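Local coordinates for protein Lhca5 (Dunaliella salina, PDB 6SL5) that binds chlorophylls and carotenoids as a light-harvesting antenna protein and probably passes excitation energy to photosystem I, at residues E94-E99 with F109-P114. Sequence-based numbering, arbitrary orientation.
Sequences ESKRYE and FINSYP. With CLA (chlorophyll a), chain B.
Phe-109 lays one corner of its ring against the backbone of Arg-97: CZ lies 3.5 Å from Arg-97 CA, and Arg-97 CG is the side-chain atom that meets the same corner. The ring and guanidinium planes stand 75° apart, far from parallel, and the ring meets CA and CG of Arg-97, not its guanidinium. At the ring edge, near its plane, lies the Lys-96 carbonyl oxygen.

The Lys-96 chain packs on both backbone and side-chain atoms of Asn-111 and Ser-112. Lys-96 CB approaches Asn-111 O at 3.5 Å, and its CG meets Asn-111 OD1. Bends at chi2 and chi3 (-46° and -70°) fold the lysine chain, with CE 3.6 Å from Ser-112 CB. No hydrogen bond crosses between the segments; the join rests on van der Waals contact, with 214 Å² buried in total.

Charged contacts run within 94-99. Lys-96 NZ and Glu-99 OE2 form only a long salt bridge. Arg-97 NH2 lies 3.1 Å from Glu-94 OE2, an ion pair in which the oxygen sits well out of the guanidinium plane and no N-H points at it.

On the chlorophyll side, Glu-94 OE2 lies 2.9 Å from the magnesium of CLA, long for a coordination bond, though the placement is that of an axial ligand, whose charge Arg-97 would partly balance. Arg-97 NH2 also reaches CLA O2D at 3.2 Å, while Tyr-98 CD1 touches the methyl CMA.

Helix 81-104 thus has the pigment on one flank and, on another, the loop leading to helix 124-145. Phe-109 O hydrogen-bonds a bound lutein, Asn-111 packs on Phe-92, one turn before Lys-96 in helix 81-104, and Arg-97 extends to Tyr-42 and Val-46 of helix 34-63.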
loop_
_atom_site.group_PDB
_atom_site.type_symbol
_atom_site.label_atom_id
_atom_site.label_comp_id
_atom_site.label_asym_id
_atom_site.label_seq_id
_atom_site.Cartn_x
_atom_site.Cartn_y
_atom_site.Cartn_z
ATOM N N GLU R 94 14.775 67.790 21.689
ATOM C CA GLU R 94 15.257 66.416 21.782
ATOM C C GLU R 94 16.310 66.106 20.740
ATOM O O GLU R 94 17.251 65.349 21.018
ATOM C CB GLU R 94 14.099 65.428 21.651
ATOM C CG GLU R 94 13.232 65.258 22.899
ATOM C CD GLU R 94 13.951 64.661 24.097
ATOM O OE1 GLU R 94 14.816 65.297 24.725
ATOM O OE2 GLU R 94 13.622 63.536 24.457
ATOM N N SER R 95 16.154 66.657 19.529
ATOM C CA SER R 95 17.150 66.441 18.487
ATOM C C SER R 95 18.477 67.047 18.911
ATOM O O SER R 95 19.544 66.448 18.698
ATOM C CB SER R 95 16.661 67.032 17.168
ATOM O OG SER R 95 17.571 66.766 16.120
ATOM N N LYS R 96 18.412 68.214 19.568
ATOM C CA LYS R 96 19.638 68.829 20.073
ATOM C C LYS R 96 20.256 67.978 21.177
ATOM O O LYS R 96 21.486 67.833 21.240
ATOM C CB LYS R 96 19.379 70.243 20.601
ATOM C CG LYS R 96 18.785 71.230 19.607
ATOM C CD LYS R 96 19.471 71.209 18.247
ATOM C CE LYS R 96 20.871 71.790 18.306
ATOM N NZ LYS R 96 21.571 71.771 17.002
ATOM N N ARG R 97 19.420 67.394 22.052
ATOM C CA ARG R 97 19.942 66.563 23.137
ATOM C C ARG R 97 20.631 65.309 22.616
ATOM O O ARG R 97 21.688 64.913 23.125
ATOM C CB ARG R 97 18.841 66.173 24.114
ATOM C CG ARG R 97 19.401 65.450 25.317
ATOM C CD ARG R 97 18.334 64.806 26.113
ATOM N NE ARG R 97 17.641 63.762 25.374
ATOM C CZ ARG R 97 16.822 62.922 25.975
ATOM N NH1 ARG R 97 16.666 63.075 27.264
ATOM N NH2 ARG R 97 16.175 61.969 25.323
ATOM N N TYR R 98 20.039 64.674 21.599
ATOM C CA TYR R 98 20.635 63.480 21.012
ATOM C C TYR R 98 21.960 63.806 20.359
ATOM O O TYR R 98 22.911 63.019 20.444
ATOM C CB TYR R 98 19.699 62.894 19.974
ATOM C CG TYR R 98 20.142 61.588 19.391
ATOM C CD1 TYR R 98 20.146 60.434 20.165
ATOM C CD2 TYR R 98 20.456 61.482 18.052
ATOM C CE1 TYR R 98 20.498 59.223 19.627
ATOM C CE2 TYR R 98 20.787 60.291 17.512
ATOM C CZ TYR R 98 20.837 59.156 18.303
ATOM O OH TYR R 98 21.200 57.944 17.744
ATOM N N GLU R 99 22.025 64.961 19.687
ATOM C CA GLU R 99 23.272 65.359 19.056
ATOM C C GLU R 99 24.334 65.622 20.111
ATOM O O GLU R 99 25.499 65.233 19.942
ATOM C CB GLU R 99 23.060 66.600 18.187
ATOM C CG GLU R 99 22.424 66.320 16.844
ATOM C CD GLU R 99 22.606 67.466 15.871
ATOM O OE1 GLU R 99 22.065 67.385 14.748
ATOM O OE2 GLU R 99 23.293 68.450 16.223
ATOM N N PHE R 109 21.791 69.069 29.777
ATOM C CA PHE R 109 21.751 70.429 29.264
ATOM C C PHE R 109 20.367 70.752 28.761
ATOM O O PHE R 109 19.585 69.865 28.464
ATOM C CB PHE R 109 22.749 70.657 28.130
ATOM C CG PHE R 109 22.704 69.631 27.038
ATOM C CD1 PHE R 109 23.428 68.451 27.143
ATOM C CD2 PHE R 109 21.990 69.870 25.880
ATOM C CE1 PHE R 109 23.403 67.522 26.143
ATOM C CE2 PHE R 109 21.974 68.943 24.872
ATOM C CZ PHE R 109 22.686 67.767 25.008
ATOM N N ILE R 110 20.091 72.044 28.642
ATOM C CA ILE R 110 18.823 72.532 28.123
ATOM C C ILE R 110 19.111 73.127 26.750
ATOM O O ILE R 110 20.053 73.916 26.588
ATOM C CB ILE R 110 18.156 73.533 29.089
ATOM C CG1 ILE R 110 16.930 74.193 28.451
ATOM C CG2 ILE R 110 19.143 74.565 29.613
ATOM C CD1 ILE R 110 15.784 73.246 28.211
ATOM N N ASN R 111 18.325 72.710 25.760
ATOM C CA ASN R 111 18.417 73.115 24.347
ATOM C C ASN R 111 19.762 72.675 23.784
ATOM O O ASN R 111 20.059 71.470 23.825
ATOM C CB ASN R 111 18.065 74.587 24.147
ATOM C CG ASN R 111 17.523 74.841 22.754
ATOM O OD1 ASN R 111 17.425 73.914 21.948
ATOM N ND2 ASN R 111 17.158 76.084 22.464
ATOM N N SER R 112 20.574 73.577 23.238
ATOM C CA SER R 112 21.856 73.232 22.626
ATOM C C SER R 112 22.986 73.885 23.403
ATOM O O SER R 112 23.446 74.970 23.045
ATOM C CB SER R 112 21.851 73.686 21.221
ATOM O OG SER R 112 21.707 75.093 21.153
ATOM N N TYR R 113 23.441 73.216 24.465
ATOM C CA TYR R 113 24.534 73.719 25.299
ATOM C C TYR R 113 25.261 72.544 25.952
ATOM O O TYR R 113 25.223 72.405 27.174
ATOM C CB TYR R 113 24.007 74.661 26.388
ATOM C CG TYR R 113 23.489 76.011 25.948
ATOM C CD1 TYR R 113 24.350 77.093 25.809
ATOM C CD2 TYR R 113 22.134 76.215 25.710
ATOM C CE1 TYR R 113 23.879 78.336 25.420
ATOM C CE2 TYR R 113 21.653 77.451 25.316
ATOM C CZ TYR R 113 22.530 78.506 25.175
ATOM O OH TYR R 113 22.050 79.736 24.787
ATOM N N PRO R 114 25.994 71.664 25.109
ATOM C CA PRO R 114 26.728 70.448 25.574
ATOM C C PRO R 114 26.879 70.097 27.055
ATOM O O PRO R 114 26.541 68.991 27.481
ATOM C CB PRO R 114 28.108 70.666 24.944
ATOM C CG PRO R 114 27.792 71.371 23.615
ATOM C CD PRO R 114 26.389 71.975 23.724
HETATM MG MG CLA B . 12.475 60.840 24.795
HETATM C CHA CLA B . 14.902 58.642 25.838
HETATM C CHB CLA B . 13.653 60.631 21.572
HETATM C CHC CLA B . 10.126 62.933 23.881
HETATM C CHD CLA B . 11.416 61.230 28.088
HETATM N NA CLA B . 14.088 59.750 23.786
HETATM C C1A CLA B . 14.949 58.927 24.355
HETATM C C2A CLA B . 15.839 58.320 23.312
HETATM C C3A CLA B . 15.492 59.052 22.036
HETATM C C4A CLA B . 14.343 59.855 22.475
HETATM C CMA CLA B . 16.661 59.737 21.361
HETATM C CAA CLA B . 15.428 56.852 23.207
HETATM C CBA CLA B . 15.581 56.220 21.839
HETATM C CGA CLA B . 14.194 56.021 21.336
HETATM O O1A CLA B . 13.988 56.237 20.168
HETATM O O2A CLA B . 13.250 55.676 22.171
HETATM N NB CLA B . 11.969 61.638 23.009
HETATM C C1B CLA B . 12.570 61.462 21.811
HETATM C C2B CLA B . 11.909 62.196 20.791
HETATM C C3B CLA B . 10.899 62.867 21.446
HETATM C C4B CLA B . 10.964 62.493 22.858
HETATM C CMB CLA B . 12.376 62.159 19.356
HETATM C CAB CLA B . 9.858 63.809 20.963
HETATM C CBB CLA B . 9.477 64.048 19.520
HETATM N NC CLA B . 10.906 61.775 25.822
HETATM C C1C CLA B . 10.061 62.606 25.249
HETATM C C2C CLA B . 9.045 63.120 26.187
HETATM C C3C CLA B . 9.347 62.542 27.379
HETATM C C4C CLA B . 10.530 61.714 27.144
HETATM C CMC CLA B . 7.913 64.058 25.901
HETATM C CAC CLA B . 8.538 62.787 28.630
HETATM C CBC CLA B . 7.994 61.537 29.275
HETATM N ND CLA B . 13.022 60.262 26.562
HETATM C C1D CLA B . 12.466 60.370 27.777
HETATM C C2D CLA B . 12.998 59.434 28.682
HETATM C C3D CLA B . 13.967 58.777 27.931
HETATM C C4D CLA B . 13.978 59.282 26.652
HETATM C CMD CLA B . 12.624 59.237 30.098
HETATM C CAD CLA B . 14.988 57.786 27.989
HETATM O OBD CLA B . 15.270 57.258 28.999
HETATM C CBD CLA B . 15.699 57.667 26.673
HETATM C CGD CLA B . 17.168 57.999 26.549
HETATM O O1D CLA B . 18.014 57.129 26.514
HETATM O O2D CLA B . 17.587 59.231 26.346
HETATM C CED CLA B . 18.527 59.315 25.286
HETATM C C1 CLA B . 12.208 54.899 21.525
#